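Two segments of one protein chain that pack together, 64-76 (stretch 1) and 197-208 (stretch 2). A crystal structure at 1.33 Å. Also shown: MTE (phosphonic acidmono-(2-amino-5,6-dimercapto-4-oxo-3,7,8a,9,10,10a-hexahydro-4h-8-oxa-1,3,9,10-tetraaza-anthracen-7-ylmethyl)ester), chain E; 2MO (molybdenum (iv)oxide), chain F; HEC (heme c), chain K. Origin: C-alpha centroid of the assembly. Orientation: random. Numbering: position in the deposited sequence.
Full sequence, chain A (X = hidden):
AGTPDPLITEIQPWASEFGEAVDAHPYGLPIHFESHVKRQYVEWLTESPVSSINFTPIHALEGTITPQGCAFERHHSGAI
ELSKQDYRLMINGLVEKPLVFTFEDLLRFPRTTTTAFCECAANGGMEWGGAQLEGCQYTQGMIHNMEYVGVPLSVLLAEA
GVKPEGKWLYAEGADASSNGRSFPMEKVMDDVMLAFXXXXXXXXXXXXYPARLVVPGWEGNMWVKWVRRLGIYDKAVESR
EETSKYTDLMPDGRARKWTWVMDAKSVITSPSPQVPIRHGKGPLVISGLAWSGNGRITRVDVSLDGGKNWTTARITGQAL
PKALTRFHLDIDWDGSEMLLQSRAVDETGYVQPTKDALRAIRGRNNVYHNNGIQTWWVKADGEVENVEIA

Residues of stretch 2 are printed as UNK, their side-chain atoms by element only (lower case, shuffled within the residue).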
ATOM      1  N   THR A  64       0.415   7.394   5.675  1.00  7.86           N
ATOM      2  CA  THR A  64      -0.182   8.103   4.562  1.00  7.68           C
ATOM      3  C   THR A  64      -0.732   7.220   3.433  1.00  7.43           C
ATOM      4  O   THR A  64      -1.625   7.679   2.696  1.00  8.49           O
ATOM      5  CB  THR A  64       0.771   9.140   3.943  1.00  7.58           C
ATOM      6  OG1 THR A  64       1.803   8.482   3.203  1.00 10.47           O
ATOM      7  CG2 THR A  64       1.339  10.097   4.989  1.00 10.12           C
ATOM      8  N   ILE A  65      -0.223   5.995   3.279  1.00  7.43           N
ATOM      9  CA  ILE A  65      -0.671   5.125   2.196  1.00  7.69           C
ATOM     10  C   ILE A  65      -1.987   4.477   2.577  1.00  6.81           C
ATOM     11  O   ILE A  65      -2.087   3.868   3.641  1.00  8.29           O
ATOM     12  CB  ILE A  65       0.384   4.017   1.926  1.00  8.36           C
ATOM     13  CG1 ILE A  65       1.689   4.627   1.390  1.00  9.91           C
ATOM     14  CG2 ILE A  65      -0.154   2.954   0.975  1.00 10.59           C
ATOM     15  CD1 ILE A  65       1.565   5.314   0.068  1.00 12.85           C
ATOM     16  N   THR A  66      -3.019   4.608   1.738  1.00  6.69           N
ATOM     17  CA  THR A  66      -4.286   3.959   2.037  1.00  6.29           C
ATOM     18  C   THR A  66      -4.266   2.531   1.499  1.00  6.83           C
ATOM     19  O   THR A  66      -3.993   2.341   0.318  1.00  7.58           O
ATOM     20  CB  THR A  66      -5.475   4.684   1.347  1.00  7.18           C
ATOM     21  OG1 THR A  66      -5.390   6.107   1.546  1.00  7.46           O
ATOM     22  CG2 THR A  66      -6.812   4.144   1.912  1.00  8.05           C
ATOM     23  N   PRO A  67      -4.594   1.525   2.342  1.00  5.91           N
ATOM     24  CA  PRO A  67      -4.707   0.162   1.778  1.00  6.47           C
ATOM     25  C   PRO A  67      -5.814   0.125   0.752  1.00  6.29           C
ATOM     26  O   PRO A  67      -6.921   0.527   1.032  1.00  6.52           O
ATOM     27  CB  PRO A  67      -5.034  -0.702   3.003  1.00  7.00           C
ATOM     28  CG  PRO A  67      -4.677   0.129   4.166  1.00  6.47           C
ATOM     29  CD  PRO A  67      -4.932   1.536   3.781  1.00  6.52           C
ATOM     30  N   GLN A  68      -5.523  -0.349  -0.440  1.00  6.62           N
ATOM     31  CA  GLN A  68      -6.458  -0.231  -1.517  1.00  6.42           C
ATOM     32  C   GLN A  68      -7.730  -1.025  -1.282  1.00  6.80           C
ATOM     33  O   GLN A  68      -8.784  -0.636  -1.783  1.00  7.99           O
ATOM     34  CB  GLN A  68      -5.813  -0.532  -2.877  1.00  7.72           C
ATOM     35  CG  GLN A  68      -4.948  -1.757  -2.940  1.00  7.19           C
ATOM     36  CD  GLN A  68      -3.474  -1.528  -2.633  1.00  7.14           C
ATOM     37  OE1 GLN A  68      -3.118  -0.692  -1.801  1.00  8.07           O
ATOM     38  NE2 GLN A  68      -2.618  -2.258  -3.324  1.00  8.72           N
ATOM     39  N   GLY A  69      -7.662  -2.097  -0.508  1.00  6.30           N
ATOM     40  CA  GLY A  69      -8.856  -2.844  -0.209  1.00  6.64           C
ATOM     41  C   GLY A  69      -9.882  -2.113   0.642  1.00  6.87           C
ATOM     42  O   GLY A  69     -11.052  -2.490   0.634  1.00  6.32           O
ATOM     43  N   CYS A  70      -9.457  -1.107   1.403  1.00  5.68           N
ATOM     44  CA  CYS A  70     -10.430  -0.298   2.139  1.00  6.36           C
ATOM     45  C   CYS A  70     -10.476   1.159   1.726  1.00  6.13           C
ATOM     46  O   CYS A  70     -11.080   1.979   2.397  1.00  7.90           O
ATOM     47  CB  CYS A  70     -10.227  -0.387   3.639  1.00  7.20           C
ATOM     48  SG  CYS A  70      -8.665   0.185   4.290  1.00  9.87           S
ATOM     49  N   ALA A  71      -9.881   1.468   0.587  1.00  6.36           N
ATOM     50  CA  ALA A  71      -9.918   2.800   0.009  1.00  6.26           C
ATOM     51  C   ALA A  71     -11.300   3.048  -0.592  1.00  6.38           C
ATOM     52  O   ALA A  71     -11.844   2.197  -1.315  1.00  7.36           O
ATOM     53  CB  ALA A  71      -8.838   2.945  -1.036  1.00  6.44           C
ATOM     54  N   PHE A  72     -11.874   4.212  -0.287  1.00  6.22           N
ATOM     55  CA  PHE A  72     -13.261   4.495  -0.653  1.00  6.29           C
ATOM     56  C   PHE A  72     -13.525   4.351  -2.136  1.00  5.71           C
ATOM     57  O   PHE A  72     -12.613   4.459  -2.972  1.00  5.97           O
ATOM     58  CB  PHE A  72     -13.726   5.887  -0.188  1.00  6.12           C
ATOM     59  CG  PHE A  72     -13.411   7.018  -1.139  1.00  6.20           C
ATOM     60  CD1 PHE A  72     -12.134   7.464  -1.361  1.00  5.99           C
ATOM     61  CD2 PHE A  72     -14.440   7.658  -1.804  1.00  7.08           C
ATOM     62  CE1 PHE A  72     -11.886   8.502  -2.231  1.00  7.29           C
ATOM     63  CE2 PHE A  72     -14.189   8.688  -2.659  1.00  6.27           C
ATOM     64  CZ  PHE A  72     -12.930   9.122  -2.883  1.00  7.38           C
ATOM     65  N   GLU A  73     -14.802   4.157  -2.445  1.00  5.89           N
ATOM     66  CA  GLU A  73     -15.359   4.056  -3.794  1.00  6.93           C
ATOM     67  C   GLU A  73     -16.404   5.116  -3.983  1.00  6.87           C
ATOM     68  O   GLU A  73     -17.221   5.361  -3.114  1.00  7.67           O
ATOM     69  CB  GLU A  73     -16.102   2.732  -3.936  1.00  8.15           C
ATOM     70  CG  GLU A  73     -15.279   1.480  -3.769  1.00  9.64           C
ATOM     71  CD  GLU A  73     -16.165   0.252  -3.705  1.00  9.23           C
ATOM     72  OE1 GLU A  73     -16.862  -0.080  -4.691  1.00  9.84           O
ATOM     73  OE2 GLU A  73     -16.177  -0.398  -2.659  1.00 11.59           O
ATOM     74  N   ARG A  74     -16.425   5.712  -5.160  1.00  6.88           N
ATOM     75  CA  ARG A  74     -17.556   6.540  -5.606  1.00  6.78           C
ATOM     76  C   ARG A  74     -17.852   6.149  -7.051  1.00  6.72           C
ATOM     77  O   ARG A  74     -16.990   6.280  -7.923  1.00  6.45           O
ATOM     78  CB  ARG A  74     -17.276   8.041  -5.468  1.00  6.73           C
ATOM     79  CG  ARG A  74     -18.518   8.910  -5.309  1.00  8.13           C
ATOM     80  CD  ARG A  74     -19.407   8.963  -6.518  1.00  7.69           C
ATOM     81  NE  ARG A  74     -20.273  10.138  -6.398  1.00  7.93           N
ATOM     82  CZ  ARG A  74     -21.564  10.177  -6.691  1.00  7.69           C
ATOM     83  NH1 ARG A  74     -22.216   9.102  -7.138  1.00  9.27           N
ATOM     84  NH2 ARG A  74     -22.214  11.325  -6.498  1.00 10.24           N
ATOM     85  N   HIS A  75     -19.058   5.652  -7.288  1.00  6.14           N
ATOM     86  CA  HIS A  75     -19.531   5.281  -8.631  1.00  6.55           C
ATOM     87  C   HIS A  75     -20.823   6.002  -8.949  1.00  6.33           C
ATOM     88  O   HIS A  75     -21.542   6.419  -8.048  1.00  6.90           O
ATOM     89  CB  HIS A  75     -19.827   3.773  -8.734  1.00  7.21           C
ATOM     90  CG  HIS A  75     -18.770   2.932  -8.140  1.00  6.86           C
ATOM     91  ND1 HIS A  75     -18.978   1.931  -7.205  1.00  9.66           N
ATOM     92  CD2 HIS A  75     -17.438   3.024  -8.320  1.00  5.31           C
ATOM     93  CE1 HIS A  75     -17.802   1.415  -6.872  1.00  5.92           C
ATOM     94  NE2 HIS A  75     -16.858   2.058  -7.544  1.00  9.57           N
ATOM     95  N   HIS A  76     -21.127   6.089 -10.237  1.00  6.58           N
ATOM     96  CA  HIS A  76     -22.411   6.623 -10.693  1.00  6.72           C
ATOM     97  C   HIS A  76     -23.264   5.584 -11.429  1.00  6.26           C
ATOM     98  O   HIS A  76     -24.477   5.764 -11.520  1.00  7.99           O
ATOM     99  CB  HIS A  76     -22.239   7.878 -11.559  1.00  7.40           C
ATOM    100  CG  HIS A  76     -21.608   9.034 -10.844  1.00  7.48           C
ATOM    101  ND1 HIS A  76     -22.271  10.181 -10.453  1.00  9.61           N
ATOM    102  CD2 HIS A  76     -20.320   9.198 -10.462  1.00  5.20           C
ATOM    103  CE1 HIS A  76     -21.400  10.989  -9.853  1.00  6.19           C
ATOM    104  NE2 HIS A  76     -20.220  10.408  -9.846  1.00 10.27           N
ATOM    105  N   UNK A 197      -1.238   1.389 -12.307  1.00  7.48           N
ATOM    106  CA  UNK A 197      -0.845   0.750 -11.043  1.00  7.03           C
ATOM    107  C   UNK A 197      -1.111   1.705  -9.897  1.00  6.83           C
ATOM    108  O   UNK A 197      -0.923   2.905 -10.039  1.00  7.47           O
ATOM    109  c   UNK A 197       1.474  -2.747 -12.932  1.00 13.40           C
ATOM    110  c   UNK A 197       0.652   0.433 -11.054  1.00  7.40           C
ATOM    111  c   UNK A 197       1.908  -2.235 -14.117  1.00 13.63           C
ATOM    112  c   UNK A 197       1.510  -0.028 -13.311  1.00  9.56           C
ATOM    113  c   UNK A 197       1.055  -1.891 -11.910  1.00 10.25           C
ATOM    114  c   UNK A 197       1.913  -0.887 -14.318  1.00 11.69           C
ATOM    115  c   UNK A 197       1.070  -0.516 -12.107  1.00  8.79           C
ATOM    116  N   UNK A 198      -1.565   1.157  -8.777  1.00  7.20           N
ATOM    117  CA  UNK A 198      -1.819   1.926  -7.557  1.00  7.27           C
ATOM    118  C   UNK A 198      -1.341   1.081  -6.395  1.00  6.82           C
ATOM    119  O   UNK A 198      -1.770  -0.060  -6.216  1.00  7.39           O
ATOM    120  c   UNK A 198      -3.282   2.262  -7.425  1.00  8.45           C
ATOM    121  N   UNK A 199      -0.421   1.624  -5.612  1.00  6.51           N
ATOM    122  CA  UNK A 199       0.207   0.953  -4.476  1.00  6.97           C
ATOM    123  C   UNK A 199       0.776  -0.403  -4.925  1.00  7.22           C
ATOM    124  O   UNK A 199       0.522  -1.443  -4.309  1.00  8.02           O
ATOM    125  n   UNK A 199      -2.096   2.139  -1.822  1.00  7.81           N
ATOM    126  c   UNK A 199      -0.780   0.816  -3.322  1.00  6.70           C
ATOM    127  c   UNK A 199      -1.040   2.117  -2.617  1.00  6.31           C
ATOM    128  o   UNK A 199      -0.311   3.101  -2.773  1.00  7.71           O
ATOM    129  N   UNK A 200       1.510  -0.363  -6.040  1.00  7.19           N
ATOM    130  CA  UNK A 200       2.283  -1.478  -6.500  1.00  7.02           C
ATOM    131  C   UNK A 200       1.671  -2.378  -7.542  1.00  7.74           C
ATOM    132  O   UNK A 200       2.376  -2.977  -8.323  1.00 10.09           O
ATOM    133  N   UNK A 201       0.364  -2.547  -7.515  1.00  7.02           N
ATOM    134  CA  UNK A 201      -0.334  -3.534  -8.327  1.00  6.74           C
ATOM    135  C   UNK A 201      -1.374  -2.853  -9.219  1.00  6.02           C
ATOM    136  O   UNK A 201      -1.566  -1.642  -9.165  1.00  6.85           O
ATOM    137  c   UNK A 201      -2.617  -5.015  -5.484  1.00  7.55           C
ATOM    138  c   UNK A 201      -0.976  -4.579  -7.408  1.00  6.60           C
ATOM    139  c   UNK A 201      -2.016  -4.011  -6.452  1.00  6.58           C
ATOM    140  o   UNK A 201      -2.231  -6.220  -5.503  1.00  7.13           O
ATOM    141  o   UNK A 201      -3.471  -4.561  -4.711  1.00  7.64           O
ATOM    142  N   UNK A 202      -2.059  -3.626 -10.040  1.00  5.95           N
ATOM    143  CA  UNK A 202      -3.101  -3.046 -10.872  1.00  6.91           C
ATOM    144  C   UNK A 202      -4.146  -2.350 -10.028  1.00  6.54           C
ATOM    145  O   UNK A 202      -4.412  -2.755  -8.891  1.00  6.48           O
ATOM    146  c   UNK A 202      -3.752  -4.095 -11.754  1.00  8.17           C
ATOM    147  N   UNK A 203      -4.753  -1.311 -10.581  1.00  6.76           N
ATOM    148  CA  UNK A 203      -5.914  -0.712  -9.959  1.00  6.59           C
ATOM    149  C   UNK A 203      -6.930  -1.791  -9.599  1.00  6.29           C
ATOM    150  O   UNK A 203      -7.115  -2.758 -10.330  1.00  6.77           O
ATOM    151  c   UNK A 203      -6.593   0.208 -10.957  1.00  7.01           C
ATOM    152  c   UNK A 203      -5.513   2.327 -10.411  1.00 12.93           C
ATOM    153  c   UNK A 203      -6.628   2.126 -12.559  1.00  7.90           C
ATOM    154  c   UNK A 203      -5.835   1.393 -11.538  1.00  7.67           C
ATOM    155  N   UNK A 204      -7.610  -1.603  -8.476  1.00  6.04           N
ATOM    156  CA  UNK A 204      -8.742  -2.464  -8.137  1.00  6.39           C
ATOM    157  C   UNK A 204      -9.900  -2.191  -9.104  1.00  6.42           C
ATOM    158  O   UNK A 204      -9.999  -1.126  -9.729  1.00  6.66           O
ATOM    159  c   UNK A 204      -9.131  -2.245  -6.667  1.00  6.48           C
ATOM    160  c   UNK A 204      -8.024  -2.543  -5.684  1.00  6.88           C
ATOM    161  n   UNK A 204      -7.815  -4.824  -3.131  1.00  6.73           N
ATOM    162  c   UNK A 204      -6.610  -4.828  -3.687  1.00  6.48           C
ATOM    163  c   UNK A 204      -7.506  -3.965  -5.821  1.00  6.31           C
ATOM    164  n   UNK A 204      -5.572  -5.244  -2.977  1.00  6.81           N
ATOM    165  n   UNK A 204      -6.421  -4.358  -4.922  1.00  6.97           N
ATOM    166  N   UNK A 205     -10.768  -3.190  -9.253  1.00  6.43           N
ATOM    167  CA  UNK A 205     -11.920  -3.066 -10.129  1.00  6.27           C
ATOM    168  C   UNK A 205     -12.672  -1.767  -9.873  1.00  6.80           C
ATOM    169  O   UNK A 205     -12.966  -0.991 -10.794  1.00  7.45           O
ATOM    170  c   UNK A 205     -14.122  -4.202 -10.769  1.00  7.92           C
ATOM    171  c   UNK A 205     -12.861  -4.239  -9.925  1.00  7.46           C
ATOM    172  n   UNK A 205     -17.062  -6.625 -10.840  1.00 14.96           N
ATOM    173  c   UNK A 205     -14.975  -5.437 -10.525  1.00 10.95           C
ATOM    174  c   UNK A 205     -16.327  -5.370 -11.162  1.00 12.02           C
ATOM    175  N   UNK A 206     -12.951  -1.527  -8.596  1.00  5.98           N
ATOM    176  CA  UNK A 206     -13.753  -0.414  -8.155  1.00  7.17           C
ATOM    177  C   UNK A 206     -13.057   0.928  -8.247  1.00  6.74           C
ATOM    178  O   UNK A 206     -13.706   1.964  -8.127  1.00  7.40           O
ATOM    179  o   UNK A 206     -12.093  -2.351  -4.285  1.00 10.29           O
ATOM    180  c   UNK A 206     -12.582  -2.142  -5.415  1.00  8.72           C
ATOM    181  c   UNK A 206     -13.183  -0.765  -5.625  1.00  7.51           C
ATOM    182  o   UNK A 206     -12.575  -3.003  -6.324  1.00  8.50           O
ATOM    183  c   UNK A 206     -14.243  -0.673  -6.716  1.00  6.91           C
ATOM    184  N   UNK A 207     -11.744   0.893  -8.471  1.00  5.52           N
ATOM    185  CA  UNK A 207     -10.920   2.094  -8.638  1.00  6.47           C
ATOM    186  C   UNK A 207     -10.522   2.340 -10.091  1.00  6.44           C
ATOM    187  O   UNK A 207      -9.672   3.164 -10.377  1.00  7.46           O
ATOM    188  n   UNK A 207      -9.232   1.128  -5.427  1.00  7.40           N
ATOM    189  c   UNK A 207      -9.683   2.036  -7.743  1.00  7.09           C
ATOM    190  c   UNK A 207      -9.759   1.204  -4.210  1.00  7.39           C
ATOM    191  n   UNK A 207     -10.798   2.022  -4.249  1.00  7.28           N
ATOM    192  c   UNK A 207      -9.994   1.899  -6.284  1.00  7.00           C
ATOM    193  c   UNK A 207     -10.972   2.461  -5.535  1.00  6.41           C
ATOM    194  N   UNK A 208     -11.151   1.637 -11.019  1.00  6.39           N
ATOM    195  CA  UNK A 208     -11.001   1.946 -12.436  1.00  6.56           C
ATOM    196  C   UNK A 208     -10.237   0.967 -13.301  1.00  6.33           C
ATOM    197  O   UNK A 208      -9.896   1.310 -14.424  1.00  7.78           O
TER
HETATM  198  N1  MTE E 500     -15.170   7.646 -13.157  1.00  1.84           N
HETATM  199  C2  MTE E 500     -16.181   7.042 -13.772  1.00  1.98           C
HETATM  200  N2  MTE E 500     -15.976   6.523 -15.002  1.00  2.25           N
HETATM  201  N3  MTE E 500     -17.393   6.912 -13.199  1.00  1.71           N
HETATM  202  C4  MTE E 500     -17.674   7.404 -11.958  1.00  1.99           C
HETATM  203  O4  MTE E 500     -18.819   7.231 -11.493  1.00  2.29           O
HETATM  204  N5  MTE E 500     -16.791   8.723 -10.014  1.00  2.13           N
HETATM  205  C6  MTE E 500     -15.859   9.804  -9.794  1.00  2.15           C
HETATM  206  C7  MTE E 500     -14.405   9.460 -10.077  1.00  0.97           C
HETATM  207  N8  MTE E 500     -14.285   8.842 -11.372  1.00  0.67           N
HETATM  208  C9  MTE E 500     -16.628   8.102 -11.239  1.00  1.89           C
HETATM  209  C10 MTE E 500     -15.333   8.211 -11.923  1.00  2.16           C
HETATM  210  C1' MTE E 500     -15.957  10.400  -8.401  1.00  1.65           C
HETATM  211  S1' MTE E 500     -17.315  11.436  -8.021  1.00  2.47           S
HETATM  212  C2' MTE E 500     -14.984  10.219  -7.477  1.00  1.29           C
HETATM  213  S2' MTE E 500     -14.994  11.036  -5.964  1.00  2.44           S
HETATM  214  C3' MTE E 500     -13.825   9.299  -7.796  1.00  1.67           C
HETATM  215  O3' MTE E 500     -13.945   8.602  -9.047  1.00  1.77           O
HETATM  216  C4' MTE E 500     -13.707   8.225  -6.731  1.00  2.01           C
HETATM  217  O4' MTE E 500     -12.557   7.410  -6.994  1.00  2.04           O
HETATM  218  P   MTE E 500     -12.516   5.994  -6.243  1.00  2.05           P
HETATM  219  O1P MTE E 500     -12.520   6.455  -4.754  1.00  2.28           O
HETATM  220  O2P MTE E 500     -13.751   5.207  -6.537  1.00  2.22           O
HETATM  221  O3P MTE E 500     -11.213   5.386  -6.632  1.00  2.34           O
HETATM  222 MO   2MO F 501     -16.748  12.638  -6.061  1.00  2.84          MO
HETATM  223  OT1 2MO F 501     -16.011  14.205  -6.528  1.00  3.00           O
HETATM  224  OT2 2MO F 501     -18.700  12.723  -5.922  1.00  3.23           O
HETATM  225 FE   HEC K 500     -32.798   9.287 -14.937  1.00  2.28          FE
HETATM  226  CHA HEC K 500     -30.545  11.293 -13.378  1.00  1.88           C
HETATM  227  CHB HEC K 500     -33.267  11.685 -17.313  1.00  2.18           C
HETATM  228  CHC HEC K 500     -34.753   7.165 -16.650  1.00  2.16           C
HETATM  229  CHD HEC K 500     -32.833   7.200 -12.290  1.00  2.26           C
HETATM  230  NA  HEC K 500     -32.055  11.127 -15.280  1.00  2.17           N
HETATM  231  C1A HEC K 500     -31.169  11.799 -14.472  1.00  2.09           C
HETATM  232  C2A HEC K 500     -30.968  13.135 -14.985  1.00  2.38           C
HETATM  233  C3A HEC K 500     -31.731  13.237 -16.083  1.00  2.29           C
HETATM  234  C4A HEC K 500     -32.416  11.979 -16.278  1.00  2.33           C
HETATM  235  CMA HEC K 500     -31.892  14.444 -17.033  1.00  2.58           C
HETATM  236  CAA HEC K 500     -30.042  14.203 -14.345  1.00  2.68           C
HETATM  237  CBA HEC K 500     -30.737  14.916 -13.185  1.00  2.83           C
HETATM  238  CGA HEC K 500     -29.909  16.023 -12.600  1.00  3.00           C
HETATM  239  O1A HEC K 500     -28.680  15.927 -12.577  1.00  2.80           O
HETATM  240  O2A HEC K 500     -30.560  17.018 -12.206  1.00  3.46           O
HETATM  241  NB  HEC K 500     -33.769   9.373 -16.654  1.00  2.19           N
HETATM  242  C1B HEC K 500     -33.841  10.450 -17.532  1.00  2.50           C
HETATM  243  C2B HEC K 500     -34.484  10.016 -18.754  1.00  2.40           C
HETATM  244  C3B HEC K 500     -34.929   8.766 -18.560  1.00  2.47           C
HETATM  245  C4B HEC K 500     -34.463   8.341 -17.263  1.00  1.93           C
HETATM  246  CMB HEC K 500     -34.798  10.978 -19.916  1.00  2.83           C
HETATM  247  CAB HEC K 500     -35.661   7.865 -19.543  1.00  2.74           C
HETATM  248  CBB HEC K 500     -34.882   7.805 -20.887  1.00  3.15           C
HETATM  249  NC  HEC K 500     -33.639   7.496 -14.521  1.00  2.16           N
HETATM  250  C1C HEC K 500     -34.455   6.802 -15.361  1.00  2.30           C
HETATM  251  C2C HEC K 500     -34.892   5.600 -14.697  1.00  2.57           C
HETATM  252  C3C HEC K 500     -34.347   5.606 -13.473  1.00  2.86           C
HETATM  253  C4C HEC K 500     -33.598   6.826 -13.341  1.00  2.14           C
HETATM  254  CMC HEC K 500     -35.797   4.524 -15.334  1.00  3.07           C
HETATM  255  CAC HEC K 500     -34.490   4.650 -12.289  1.00  3.56           C
HETATM  256  CBC HEC K 500     -34.405   3.180 -12.489  1.00  3.09           C
HETATM  257  ND  HEC K 500     -31.847   9.255 -13.168  1.00  2.18           N
HETATM  258  C1D HEC K 500     -31.916   8.217 -12.259  1.00  2.04           C
HETATM  259  C2D HEC K 500     -30.943   8.396 -11.215  1.00  2.35           C
HETATM  260  C3D HEC K 500     -30.223   9.635 -11.569  1.00  2.30           C
HETATM  261  C4D HEC K 500     -30.841  10.122 -12.763  1.00  2.26           C
HETATM  262  CMD HEC K 500     -30.594   7.495 -10.037  1.00  2.92           C
HETATM  263  CAD HEC K 500     -29.068  10.230 -10.782  1.00  2.54           C
HETATM  264  CBD HEC K 500     -27.758   9.652 -11.311  1.00  2.57           C
HETATM  265  CGD HEC K 500     -26.545  10.230 -10.639  1.00  2.69           C
HETATM  266  O1D HEC K 500     -26.659  11.238  -9.896  1.00  3.33           O
HETATM  267  O2D HEC K 500     -25.441   9.733 -10.936  1.00  3.05           O

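Position 197 carries one carbon and then a ring of six carbons, far from stretch 1: Phe197, in a strand. Position 198 has a single side-chain carbon, its CA-to-CB bond directed sideways; this is Ala198, which is buried.

At position 199 two carbons follow, the second bearing one oxygen and one nitrogen. Its CA-to-CB bond points toward stretch 1, and its side-chain nitrogen lies 3.0 Å from Gln68 OE1, 2.9 Å from Thr66 O and 3.5 Å from Ile65 CG2. The forked end is an amide, so the residue is Asn199, whose ND2 donates to Gln68 OE1. A carboxylate could not donate in this way.

Position 200 has no side chain. With phi/psi of 96/-33, a CB would be jammed against the carbonyl oxygen of the preceding residue, so Gly200 suits this type I' turn, which runs from Ala198 to position 201 and is closed by Ala198 N donating to the O of 201 (2.8 Å).

Position 201 shows three carbons, the third carrying two oxygens, one of them 2.8 Å from Gln68 NE2: Glu201. Its OE2 accepts from Gln68 NE2, a bond well suited to a carboxylate. Position 202, with one carbon, is Ala202, out of reach of stretch 1. Position 203 has four carbons forked at the second, and its CA-to-CB bond points away from stretch 1: Leu203, an apolar side chain in a buried place.

Position 204 has three carbons, a nitrogen, then a carbon with two more nitrogens, one of them 3.5 Å from Gln68 CG: Arg204. Gln68 CG lies over one face of its guanidinium, while Arg204 NH2 also forms a salt bridge with Glu201 OE2 (2.8 Å), which helps hold that carboxylate in position.

Position 205, four carbons in a row ending in nitrogen, is the extended Lys205, out of reach and partly exposed. Position 206 has three carbons, the last with two oxygens; its CB lies 3.4 Å from Glu73 OE1, and its backbone O accepts from His75 NE2 (3.2 Å). This is Glu206, whose buried carboxylate is satisfied by a hydrogen bond from OE2 elsewhere in the structure.

Position 207 bears one carbon and a five-membered ring of three carbons and two nitrogens, one nitrogen near Ala71 O and Phe72 O: His207. His207 NE2 donates to Ala71 O (3.1 Å) and weakly to Phe72 O (3.3 Å), both at the ring edge. Position 208 lacks a side chain and has phi/psi of 110/13, which again calls for glycine: Gly208.

The contact thus has two centres. Gln68 uses both ends of its amide, accepting from Asn199 and donating to Glu201, whereas His207 binds backbone carbonyls and His75 returns a bond to the backbone of Glu206. Nearby, Arg74 N donates to MTE O2P (3.0 Å), so the cofactor lies beside this second centre.

Stretch 2 197-208: FANGEALRKEHG
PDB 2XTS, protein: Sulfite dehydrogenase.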